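PDB 5XOX: tRNA(His) guanylyltransferase, which catalyses the 3'-5' addition of a single guanosine to the 5' end of tRNA(His), the reverse of the usual direction of polymerisation. Local coordinates for residues A98-Y109 with L127-V135; V62-F73 with K211-G219. One frame throughout, in Å; residues are numbered along the deposited sequence.

Contact 1: residues A98-Y109 with L127-V135; sequences ATLFGSFFTSNY and LPYFDSRCV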
loop_
_atom_site.group_PDB
_atom_site.type_symbol
_atom_site.label_atom_id
_atom_site.label_comp_id
_atom_site.label_asym_id
_atom_site.label_seq_id
_atom_site.Cartn_x
_atom_site.Cartn_y
_atom_site.Cartn_z
ATOM N N ALA A 98 -1.359 -13.082 -7.749
ATOM C CA ALA A 98 -0.691 -13.998 -6.847
ATOM C C ALA A 98 -1.538 -15.212 -6.517
ATOM O O ALA A 98 -1.129 -16.350 -6.745
ATOM C CB ALA A 98 -0.326 -13.279 -5.590
ATOM N N THR A 99 -2.728 -14.958 -5.978
ATOM C CA THR A 99 -3.599 -16.043 -5.530
ATOM C C THR A 99 -4.079 -16.918 -6.670
ATOM O O THR A 99 -4.224 -18.121 -6.512
ATOM C CB THR A 99 -4.811 -15.509 -4.791
ATOM O OG1 THR A 99 -5.338 -14.435 -5.565
ATOM C CG2 THR A 99 -4.445 -15.030 -3.388
ATOM N N LEU A 100 -4.312 -16.320 -7.821
ATOM C CA LEU A 100 -4.825 -17.094 -8.930
ATOM C C LEU A 100 -3.759 -17.992 -9.530
ATOM O O LEU A 100 -4.036 -19.163 -9.836
ATOM C CB LEU A 100 -5.395 -16.170 -9.998
ATOM C CG LEU A 100 -6.848 -15.813 -9.665
ATOM C CD1 LEU A 100 -7.490 -15.066 -10.801
ATOM C CD2 LEU A 100 -7.651 -17.047 -9.279
ATOM N N PHE A 101 -2.547 -17.467 -9.715
ATOM C CA PHE A 101 -1.509 -18.339 -10.275
ATOM C C PHE A 101 -1.213 -19.392 -9.240
ATOM O O PHE A 101 -1.078 -20.574 -9.565
ATOM C CB PHE A 101 -0.232 -17.596 -10.635
ATOM C CG PHE A 101 -0.366 -16.734 -11.847
ATOM C CD1 PHE A 101 -1.613 -16.406 -12.337
ATOM C CD2 PHE A 101 0.754 -16.270 -12.520
ATOM C CE1 PHE A 101 -1.738 -15.610 -13.439
ATOM C CE2 PHE A 101 0.624 -15.486 -13.655
ATOM C CZ PHE A 101 -0.630 -15.158 -14.106
ATOM N N GLY A 102 -1.150 -18.938 -7.987
ATOM C CA GLY A 102 -0.939 -19.805 -6.844
ATOM C C GLY A 102 -1.866 -21.008 -6.880
ATOM O O GLY A 102 -1.435 -22.168 -6.798
ATOM N N SER A 103 -3.146 -20.731 -7.082
ATOM C CA SER A 103 -4.171 -21.753 -6.941
ATOM C C SER A 103 -4.203 -22.661 -8.145
ATOM O O SER A 103 -4.336 -23.859 -8.004
ATOM C CB SER A 103 -5.533 -21.105 -6.734
ATOM O OG SER A 103 -5.562 -20.372 -5.515
ATOM N N PHE A 104 -4.084 -22.076 -9.329
ATOM C CA PHE A 104 -4.078 -22.846 -10.564
ATOM C C PHE A 104 -2.971 -23.824 -10.539
ATOM O O PHE A 104 -3.155 -24.989 -10.872
ATOM C CB PHE A 104 -3.899 -21.941 -11.769
ATOM C CG PHE A 104 -3.992 -22.659 -13.097
ATOM C CD1 PHE A 104 -4.953 -23.615 -13.318
ATOM C CD2 PHE A 104 -3.157 -22.326 -14.147
ATOM C CE1 PHE A 104 -5.061 -24.241 -14.549
ATOM C CE2 PHE A 104 -3.273 -22.954 -15.379
ATOM C CZ PHE A 104 -4.217 -23.908 -15.575
ATOM N N PHE A 105 -1.814 -23.310 -10.159
ATOM C CA PHE A 105 -0.619 -24.098 -10.075
ATOM C C PHE A 105 -0.788 -25.198 -9.048
ATOM O O PHE A 105 -0.618 -26.371 -9.373
ATOM C CB PHE A 105 0.557 -23.213 -9.727
ATOM C CG PHE A 105 1.905 -23.790 -10.099
ATOM C CD1 PHE A 105 2.575 -24.662 -9.244
ATOM C CD2 PHE A 105 2.524 -23.426 -11.285
ATOM C CE1 PHE A 105 3.801 -25.160 -9.569
ATOM C CE2 PHE A 105 3.754 -23.935 -11.619
ATOM C CZ PHE A 105 4.391 -24.800 -10.756
ATOM N N THR A 106 -1.130 -24.835 -7.816
ATOM C CA THR A 106 -1.349 -25.846 -6.786
ATOM C C THR A 106 -2.259 -26.965 -7.309
ATOM O O THR A 106 -1.969 -28.157 -7.183
ATOM C CB THR A 106 -1.984 -25.240 -5.521
ATOM O OG1 THR A 106 -1.088 -24.313 -4.910
ATOM C CG2 THR A 106 -2.328 -26.320 -4.536
ATOM N N SER A 107 -3.354 -26.559 -7.933
ATOM C CA SER A 107 -4.306 -27.496 -8.492
ATOM C C SER A 107 -3.580 -28.405 -9.464
ATOM O O SER A 107 -3.706 -29.626 -9.372
ATOM C CB SER A 107 -5.452 -26.767 -9.195
ATOM O OG SER A 107 -6.449 -27.669 -9.651
ATOM N N ASN A 108 -2.794 -27.820 -10.366
ATOM C CA ASN A 108 -2.100 -28.606 -11.392
ATOM C C ASN A 108 -1.074 -29.609 -10.820
ATOM O O ASN A 108 -0.904 -30.731 -11.341
ATOM C CB ASN A 108 -1.391 -27.685 -12.376
ATOM C CG ASN A 108 -2.223 -27.374 -13.571
ATOM O OD1 ASN A 108 -2.172 -28.074 -14.578
ATOM N ND2 ASN A 108 -2.981 -26.291 -13.483
ATOM N N TYR A 109 -0.390 -29.201 -9.759
ATOM C CA TYR A 109 0.530 -30.070 -9.065
ATOM C C TYR A 109 -0.198 -31.296 -8.538
ATOM O O TYR A 109 0.192 -32.440 -8.834
ATOM C CB TYR A 109 1.183 -29.297 -7.935
ATOM C CG TYR A 109 2.481 -29.860 -7.443
ATOM C CD1 TYR A 109 3.644 -29.546 -8.109
ATOM C CD2 TYR A 109 2.571 -30.610 -6.268
ATOM C CE1 TYR A 109 4.863 -30.006 -7.688
ATOM C CE2 TYR A 109 3.810 -31.071 -5.820
ATOM C CZ TYR A 109 4.952 -30.756 -6.551
ATOM O OH TYR A 109 6.213 -31.158 -6.195
ATOM N N LEU A 127 0.341 -32.378 2.378
ATOM C CA LEU A 127 -0.122 -31.955 1.068
ATOM C C LEU A 127 0.663 -30.751 0.577
ATOM O O LEU A 127 1.085 -29.920 1.377
ATOM C CB LEU A 127 -1.622 -31.659 1.133
ATOM C CG LEU A 127 -2.580 -32.471 0.239
ATOM C CD1 LEU A 127 -2.564 -33.984 0.483
ATOM C CD2 LEU A 127 -4.015 -31.894 0.261
ATOM N N PRO A 128 0.908 -30.681 -0.740
ATOM C CA PRO A 128 1.658 -29.568 -1.320
ATOM C C PRO A 128 0.852 -28.279 -1.319
ATOM O O PRO A 128 -0.297 -28.335 -1.736
ATOM C CB PRO A 128 1.936 -30.057 -2.749
ATOM C CG PRO A 128 0.826 -30.948 -3.070
ATOM C CD PRO A 128 0.424 -31.608 -1.776
ATOM N N TYR A 129 1.417 -27.159 -0.868
ATOM C CA TYR A 129 0.711 -25.879 -0.924
ATOM C C TYR A 129 1.750 -24.794 -1.088
ATOM O O TYR A 129 2.873 -24.928 -0.587
ATOM C CB TYR A 129 -0.212 -25.650 0.301
ATOM C CG TYR A 129 0.422 -25.479 1.659
ATOM C CD1 TYR A 129 0.845 -26.566 2.388
ATOM C CD2 TYR A 129 0.586 -24.224 2.220
ATOM C CE1 TYR A 129 1.426 -26.413 3.648
ATOM C CE2 TYR A 129 1.174 -24.055 3.483
ATOM C CZ TYR A 129 1.594 -25.158 4.195
ATOM O OH TYR A 129 2.177 -25.007 5.448
ATOM N N PHE A 130 1.420 -23.756 -1.865
ATOM C CA PHE A 130 2.492 -22.905 -2.350
ATOM C C PHE A 130 2.265 -21.422 -1.958
ATOM O O PHE A 130 1.156 -20.896 -2.070
ATOM C CB PHE A 130 2.645 -22.971 -3.882
ATOM C CG PHE A 130 2.909 -24.369 -4.449
ATOM C CD1 PHE A 130 2.980 -25.483 -3.646
ATOM C CD2 PHE A 130 3.292 -24.519 -5.778
ATOM C CE1 PHE A 130 3.214 -26.724 -4.163
ATOM C CE2 PHE A 130 3.588 -25.770 -6.309
ATOM C CZ PHE A 130 3.547 -26.869 -5.497
ATOM N N ASP A 131 3.318 -20.742 -1.517
ATOM C CA ASP A 131 3.283 -19.283 -1.370
ATOM C C ASP A 131 3.406 -18.624 -2.737
ATOM O O ASP A 131 4.225 -19.047 -3.556
ATOM C CB ASP A 131 4.408 -18.813 -0.451
ATOM C CG ASP A 131 4.445 -17.314 -0.289
ATOM O OD1 ASP A 131 4.005 -16.604 -1.206
ATOM O OD2 ASP A 131 4.964 -16.833 0.738
ATOM N N SER A 132 2.600 -17.595 -2.989
ATOM C CA SER A 132 2.727 -16.836 -4.225
ATOM C C SER A 132 2.957 -15.325 -3.967
ATOM O O SER A 132 2.606 -14.799 -2.907
ATOM C CB SER A 132 1.500 -17.066 -5.077
ATOM O OG SER A 132 1.643 -16.359 -6.279
ATOM N N ARG A 133 3.595 -14.640 -4.919
ATOM C CA ARG A 133 4.048 -13.245 -4.733
ATOM C C ARG A 133 4.048 -12.488 -6.011
ATOM O O ARG A 133 4.309 -13.054 -7.079
ATOM C CB ARG A 133 5.475 -13.183 -4.200
ATOM C CG ARG A 133 5.676 -13.873 -2.882
ATOM C CD ARG A 133 7.077 -14.380 -2.768
ATOM N NE ARG A 133 7.530 -14.250 -1.396
ATOM C CZ ARG A 133 8.059 -13.137 -0.900
ATOM N NH1 ARG A 133 8.209 -12.063 -1.662
ATOM N NH2 ARG A 133 8.446 -13.097 0.358
ATOM N N CYS A 134 3.837 -11.184 -5.899
ATOM C CA CYS A 134 3.994 -10.261 -7.042
ATOM C C CYS A 134 5.116 -9.217 -6.929
ATOM O O CYS A 134 5.295 -8.584 -5.882
ATOM C CB CYS A 134 2.698 -9.518 -7.279
ATOM S SG CYS A 134 1.598 -10.453 -8.294
ATOM N N VAL A 135 5.877 -9.021 -8.000
ATOM C CA VAL A 135 6.913 -7.980 -7.966
ATOM C C VAL A 135 6.932 -7.145 -9.215
ATOM O O VAL A 135 6.850 -7.682 -10.325
ATOM C CB VAL A 135 8.315 -8.554 -7.731
ATOM C CG1 VAL A 135 9.271 -7.404 -7.499
ATOM C CG2 VAL A 135 8.339 -9.506 -6.505
#
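Pro128 opens the contact by setting CB against CD2 of Tyr109 at 3.6 Å, while its carbonyl oxygen is taken by the hydroxyl of Ser107 of the second subunit. Two residues on, Phe130 enters an aromatic cluster. Its CZ points at the middle of one face of the Tyr109 ring, an edge-to-face pair with planes at 70°, and its CE2 meets CD1 of Phe105 rim to rim. The two helix rings sit one helical turn apart, and a shared torsion (chi1 -159°) turns both toward Phe130. With an alanine in place of Tyr109, the CZ corner of Phe130 would probably lose the ring face that stops it, leaving that ring freer to shift beside Phe33, a GTP-binding residue. Where the strand comes closer to the helix, Ser132 donates from OG to the carbonyl O of Ala98, 2.8 Å away. That oxygen already accepts from Gly102 N within the helix, and the two donors arrive from opposite faces of its plane. Gly102 presents its CA to Ser132 CB, at 4.1 Å. Cys134 ends the series, SG 4.4 Å from Ala98 CB. Helix 98-109 runs roughly antiparallel to strand 130-135, the two directions 145° apart, over the border of the sheet. The chemistry implies a graded interface, aromatic near the nucleotide site, with small side chains farther along, where one buried serine hydroxyl is satisfied by a helix carbonyl.

Contact 2: residues V62-F73 with K211-G219; sequences VLKYKNDIILAF and KGSLVTRKG
Arg217 reaches Ile69 because its chain, extended at chi2, bends at chi3 (101°) and carries the guanidinium back over the turn that follows helix 48-64. Phe73, with CG anti to its backbone N (chi1 173°), sends its ring along the opposite strand toward Gly212. The arginine grips a single atom with two nitrogens, side-on: NE bonds to Ile69 O at 3.1 Å, nearly along the C=O axis, and NH2 bonds to the same oxygen at 3.3 Å, tilted 35° from the carbonyl plane. One face of the guanidinium lies against Lys66 O, and Asn67 O sits at its edge, so a positive group faces three backbone carbonyls, with Glu232 of helix 229-232 also against the side chain, which would probably favour its charge.

Between these ends runs a short antiparallel ladder. Ala72 and Val215 form its hydrogen-bonded pair, Ala72 N giving to Val215 O at 2.9 Å and Val215 N returning a bond to Ala72 O. The ladder adds strand 213-216 to strand 69-74 of the sheet whose strand 23-30 holds the magnesium-binding Asp29 and Gly30, so a strand from the Thg1 C-terminal family region extends a sheet built from the N-terminal one.

On the face shared by Ala72 and Val215, CG1 of the latter meets CG2 of Val62, 3.9 Å away, which packs the end of the helix onto the strand; Tyr79 of strand 78-83 touches both Ala72 and Val215. The other face carries Leu71 and Leu214, whose CD1 atoms meet at 3.7 Å. There the Phe73 ring passes close to Gly212, its CE1 3.8 Å from the glycine CA. Leu147, Arg150 and Thr154 of helix 140-171 also pack on Phe73.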
loop_
_atom_site.group_PDB
_atom_site.type_symbol
_atom_site.label_atom_id
_atom_site.label_comp_id
_atom_site.label_asym_id
_atom_site.label_seq_id
_atom_site.Cartn_x
_atom_site.Cartn_y
_atom_site.Cartn_z
ATOM N N VAL A 62 1.411 -21.108 -18.382
ATOM C CA VAL A 62 1.747 -20.170 -19.450
ATOM C C VAL A 62 0.780 -20.407 -20.597
ATOM O O VAL A 62 0.350 -19.478 -21.269
ATOM C CB VAL A 62 3.242 -20.303 -19.915
ATOM C CG1 VAL A 62 4.180 -20.298 -18.737
ATOM C CG2 VAL A 62 3.479 -21.540 -20.745
ATOM N N LEU A 63 0.436 -21.673 -20.799
ATOM C CA LEU A 63 -0.557 -22.082 -21.770
ATOM C C LEU A 63 -1.842 -21.287 -21.531
ATOM O O LEU A 63 -2.351 -20.648 -22.449
ATOM C CB LEU A 63 -0.791 -23.598 -21.662
ATOM C CG LEU A 63 -2.093 -24.265 -22.144
ATOM C CD1 LEU A 63 -3.352 -24.122 -21.197
ATOM C CD2 LEU A 63 -2.381 -23.841 -23.593
ATOM N N LYS A 64 -2.323 -21.319 -20.283
ATOM C CA LYS A 64 -3.576 -20.688 -19.864
ATOM C C LYS A 64 -3.614 -19.203 -20.192
ATOM O O LYS A 64 -4.514 -18.748 -20.891
ATOM C CB LYS A 64 -3.808 -20.900 -18.366
ATOM C CG LYS A 64 -5.092 -20.288 -17.865
ATOM C CD LYS A 64 -6.315 -21.037 -18.379
ATOM C CE LYS A 64 -7.615 -20.415 -17.871
ATOM N NZ LYS A 64 -8.772 -21.271 -18.180
ATOM N N TYR A 65 -2.651 -18.442 -19.693
ATOM C CA TYR A 65 -2.455 -17.080 -20.195
ATOM C C TYR A 65 -1.285 -17.045 -21.138
ATOM O O TYR A 65 -0.159 -16.772 -20.727
ATOM C CB TYR A 65 -2.170 -16.133 -19.032
ATOM C CG TYR A 65 -2.806 -16.594 -17.747
ATOM C CD1 TYR A 65 -4.175 -16.470 -17.552
ATOM C CD2 TYR A 65 -2.075 -17.307 -16.805
ATOM C CE1 TYR A 65 -4.774 -16.910 -16.402
ATOM C CE2 TYR A 65 -2.672 -17.784 -15.659
ATOM C CZ TYR A 65 -4.021 -17.580 -15.463
ATOM O OH TYR A 65 -4.615 -18.049 -14.312
ATOM N N LYS A 66 -1.583 -17.182 -22.420
ATOM C CA LYS A 66 -0.567 -17.247 -23.459
ATOM C C LYS A 66 -0.269 -15.822 -23.878
ATOM O O LYS A 66 0.796 -15.529 -24.402
ATOM C CB LYS A 66 -1.068 -18.116 -24.628
ATOM C CG LYS A 66 -0.220 -18.232 -25.902
ATOM C CD LYS A 66 -1.124 -18.864 -27.012
ATOM C CE LYS A 66 -0.399 -19.368 -28.285
ATOM N NZ LYS A 66 -1.351 -20.033 -29.253
ATOM N N ASN A 67 -1.200 -14.923 -23.568
ATOM C CA ASN A 67 -1.138 -13.555 -24.069
ATOM C C ASN A 67 -0.204 -12.681 -23.260
ATOM O O ASN A 67 0.498 -11.843 -23.820
ATOM C CB ASN A 67 -2.526 -12.898 -24.084
ATOM C CG ASN A 67 -3.483 -13.572 -25.033
ATOM O OD1 ASN A 67 -3.097 -13.989 -26.124
ATOM N ND2 ASN A 67 -4.757 -13.634 -24.646
ATOM N N ASP A 68 -0.237 -12.826 -21.942
ATOM C CA ASP A 68 0.437 -11.861 -21.087
ATOM C C ASP A 68 1.825 -12.303 -20.548
ATOM O O ASP A 68 2.521 -11.509 -19.884
ATOM C CB ASP A 68 -0.526 -11.491 -19.955
ATOM C CG ASP A 68 -1.923 -11.080 -20.479
ATOM O OD1 ASP A 68 -2.111 -9.894 -20.836
ATOM O OD2 ASP A 68 -2.829 -11.942 -20.560
ATOM N N ILE A 69 2.249 -13.532 -20.874
ATOM C CA ILE A 69 3.510 -14.076 -20.347
ATOM C C ILE A 69 4.601 -13.969 -21.422
ATOM O O ILE A 69 4.374 -14.354 -22.569
ATOM C CB ILE A 69 3.338 -15.538 -19.873
ATOM C CG1 ILE A 69 2.240 -15.611 -18.826
ATOM C CG2 ILE A 69 4.587 -16.018 -19.188
ATOM C CD1 ILE A 69 2.208 -16.870 -18.006
ATOM N N ILE A 70 5.753 -13.398 -21.066
ATOM C CA ILE A 70 6.952 -13.457 -21.895
ATOM C C ILE A 70 7.507 -14.864 -21.804
ATOM O O ILE A 70 7.800 -15.512 -22.821
ATOM C CB ILE A 70 8.019 -12.442 -21.432
ATOM C CG1 ILE A 70 7.399 -11.078 -21.188
ATOM C CG2 ILE A 70 9.131 -12.306 -22.445
ATOM C CD1 ILE A 70 7.461 -10.659 -19.749
ATOM N N LEU A 71 7.647 -15.321 -20.557
ATOM C CA LEU A 71 8.173 -16.648 -20.233
ATOM C C LEU A 71 8.164 -16.919 -18.742
ATOM O O LEU A 71 7.845 -16.037 -17.943
ATOM C CB LEU A 71 9.595 -16.810 -20.776
ATOM C CG LEU A 71 10.542 -15.869 -20.057
ATOM C CD1 LEU A 71 11.401 -16.572 -19.030
ATOM C CD2 LEU A 71 11.358 -15.149 -21.089
ATOM N N ALA A 72 8.529 -18.152 -18.391
ATOM C CA ALA A 72 8.578 -18.604 -17.010
ATOM C C ALA A 72 9.873 -19.324 -16.760
ATOM O O ALA A 72 10.369 -19.980 -17.665
ATOM C CB ALA A 72 7.440 -19.503 -16.720
ATOM N N PHE A 73 10.419 -19.210 -15.544
ATOM C CA PHE A 73 11.616 -19.956 -15.169
ATOM C C PHE A 73 11.512 -20.615 -13.786
ATOM O O PHE A 73 11.476 -19.925 -12.760
ATOM C CB PHE A 73 12.816 -19.028 -15.186
ATOM C CG PHE A 73 14.049 -19.653 -14.674
ATOM C CD1 PHE A 73 14.796 -20.479 -15.500
ATOM C CD2 PHE A 73 14.461 -19.458 -13.369
ATOM C CE1 PHE A 73 15.953 -21.082 -15.036
ATOM C CE2 PHE A 73 15.630 -20.068 -12.893
ATOM C CZ PHE A 73 16.372 -20.878 -13.730
ATOM N N LYS A 211 21.376 -25.839 -15.397
ATOM C CA LYS A 211 21.074 -24.565 -16.060
ATOM C C LYS A 211 19.574 -24.156 -15.847
ATOM O O LYS A 211 19.088 -23.236 -16.501
ATOM C CB LYS A 211 21.487 -24.623 -17.567
ATOM C CG LYS A 211 22.935 -25.213 -17.829
ATOM C CD LYS A 211 23.939 -24.356 -18.669
ATOM C CE LYS A 211 25.324 -25.100 -18.974
ATOM N NZ LYS A 211 26.490 -24.337 -19.650
ATOM N N GLY A 212 18.834 -24.867 -14.985
ATOM C CA GLY A 212 17.466 -24.499 -14.654
ATOM C C GLY A 212 16.438 -24.769 -15.747
ATOM O O GLY A 212 16.799 -25.034 -16.898
ATOM N N SER A 213 15.147 -24.670 -15.408
ATOM C CA SER A 213 14.096 -25.028 -16.374
ATOM C C SER A 213 13.302 -23.827 -16.927
ATOM O O SER A 213 12.488 -23.205 -16.228
ATOM C CB SER A 213 13.135 -26.040 -15.744
ATOM O OG SER A 213 13.659 -27.345 -15.824
ATOM N N LEU A 214 13.518 -23.529 -18.205
ATOM C CA LEU A 214 12.930 -22.338 -18.815
ATOM C C LEU A 214 11.783 -22.584 -19.819
ATOM O O LEU A 214 11.978 -23.147 -20.898
ATOM C CB LEU A 214 14.006 -21.546 -19.525
ATOM C CG LEU A 214 13.349 -20.306 -20.124
ATOM C CD1 LEU A 214 14.033 -19.067 -19.614
ATOM C CD2 LEU A 214 13.265 -20.317 -21.656
ATOM N N VAL A 215 10.597 -22.104 -19.480
ATOM C CA VAL A 215 9.486 -22.188 -20.386
ATOM C C VAL A 215 9.360 -20.916 -21.167
ATOM O O VAL A 215 9.167 -19.849 -20.591
ATOM C CB VAL A 215 8.229 -22.474 -19.641
ATOM C CG1 VAL A 215 7.123 -22.870 -20.598
ATOM C CG2 VAL A 215 8.497 -23.561 -18.688
ATOM N N THR A 216 9.479 -21.013 -22.482
ATOM C CA THR A 216 9.151 -19.856 -23.276
ATOM C C THR A 216 7.677 -20.081 -23.492
ATOM O O THR A 216 7.152 -21.062 -22.972
ATOM C CB THR A 216 9.921 -19.772 -24.591
ATOM O OG1 THR A 216 9.381 -18.698 -25.367
ATOM C CG2 THR A 216 9.775 -21.072 -25.384
ATOM N N ARG A 217 6.999 -19.218 -24.247
ATOM C CA ARG A 217 5.619 -19.516 -24.609
ATOM C C ARG A 217 5.651 -20.914 -25.231
ATOM O O ARG A 217 6.628 -21.250 -25.912
ATOM C CB ARG A 217 5.079 -18.508 -25.602
ATOM C CG ARG A 217 5.729 -17.142 -25.510
ATOM C CD ARG A 217 4.963 -16.140 -26.360
ATOM N NE ARG A 217 4.086 -15.312 -25.541
ATOM C CZ ARG A 217 3.272 -14.374 -26.015
ATOM N NH1 ARG A 217 3.180 -14.157 -27.322
ATOM N NH2 ARG A 217 2.526 -13.664 -25.179
ATOM N N LYS A 218 4.612 -21.715 -24.973
ATOM C CA LYS A 218 4.526 -23.174 -25.277
ATOM C C LYS A 218 5.689 -24.128 -24.776
ATOM O O LYS A 218 5.924 -24.262 -23.567
ATOM C CB LYS A 218 4.249 -23.366 -26.796
ATOM C CG LYS A 218 5.243 -22.844 -27.842
ATOM C CD LYS A 218 4.940 -21.391 -28.306
ATOM C CE LYS A 218 6.118 -20.821 -29.107
ATOM N NZ LYS A 218 6.067 -19.363 -29.434
ATOM N N GLY A 219 6.353 -24.844 -25.678
ATOM C CA GLY A 219 7.418 -25.767 -25.299
ATOM C C GLY A 219 8.634 -25.077 -24.718
ATOM O O GLY A 219 8.922 -23.934 -25.033
#

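Contacts 1 and 2 build on the same six-stranded antiparallel sheet, contact 1 at its border strand 130-137 and contact 2 on the far side of strand 78-83. Their centres lie about 16 Å apart, yet they touch directly: Phe101 CE1 comes within 3.2 Å of Tyr65 CE2, and Phe104 packs on Lys64. The active site is nearer contact 1, where the Phe130 side chain is about 3 Å from that of Phe33 and about 4 Å from Gly30, a magnesium-binding residue. From contact 2, the Phe73 side chain is about 10 Å from a bound magnesium ion and about 11 Å from that of Asp77, another ligand of the catalytic metal.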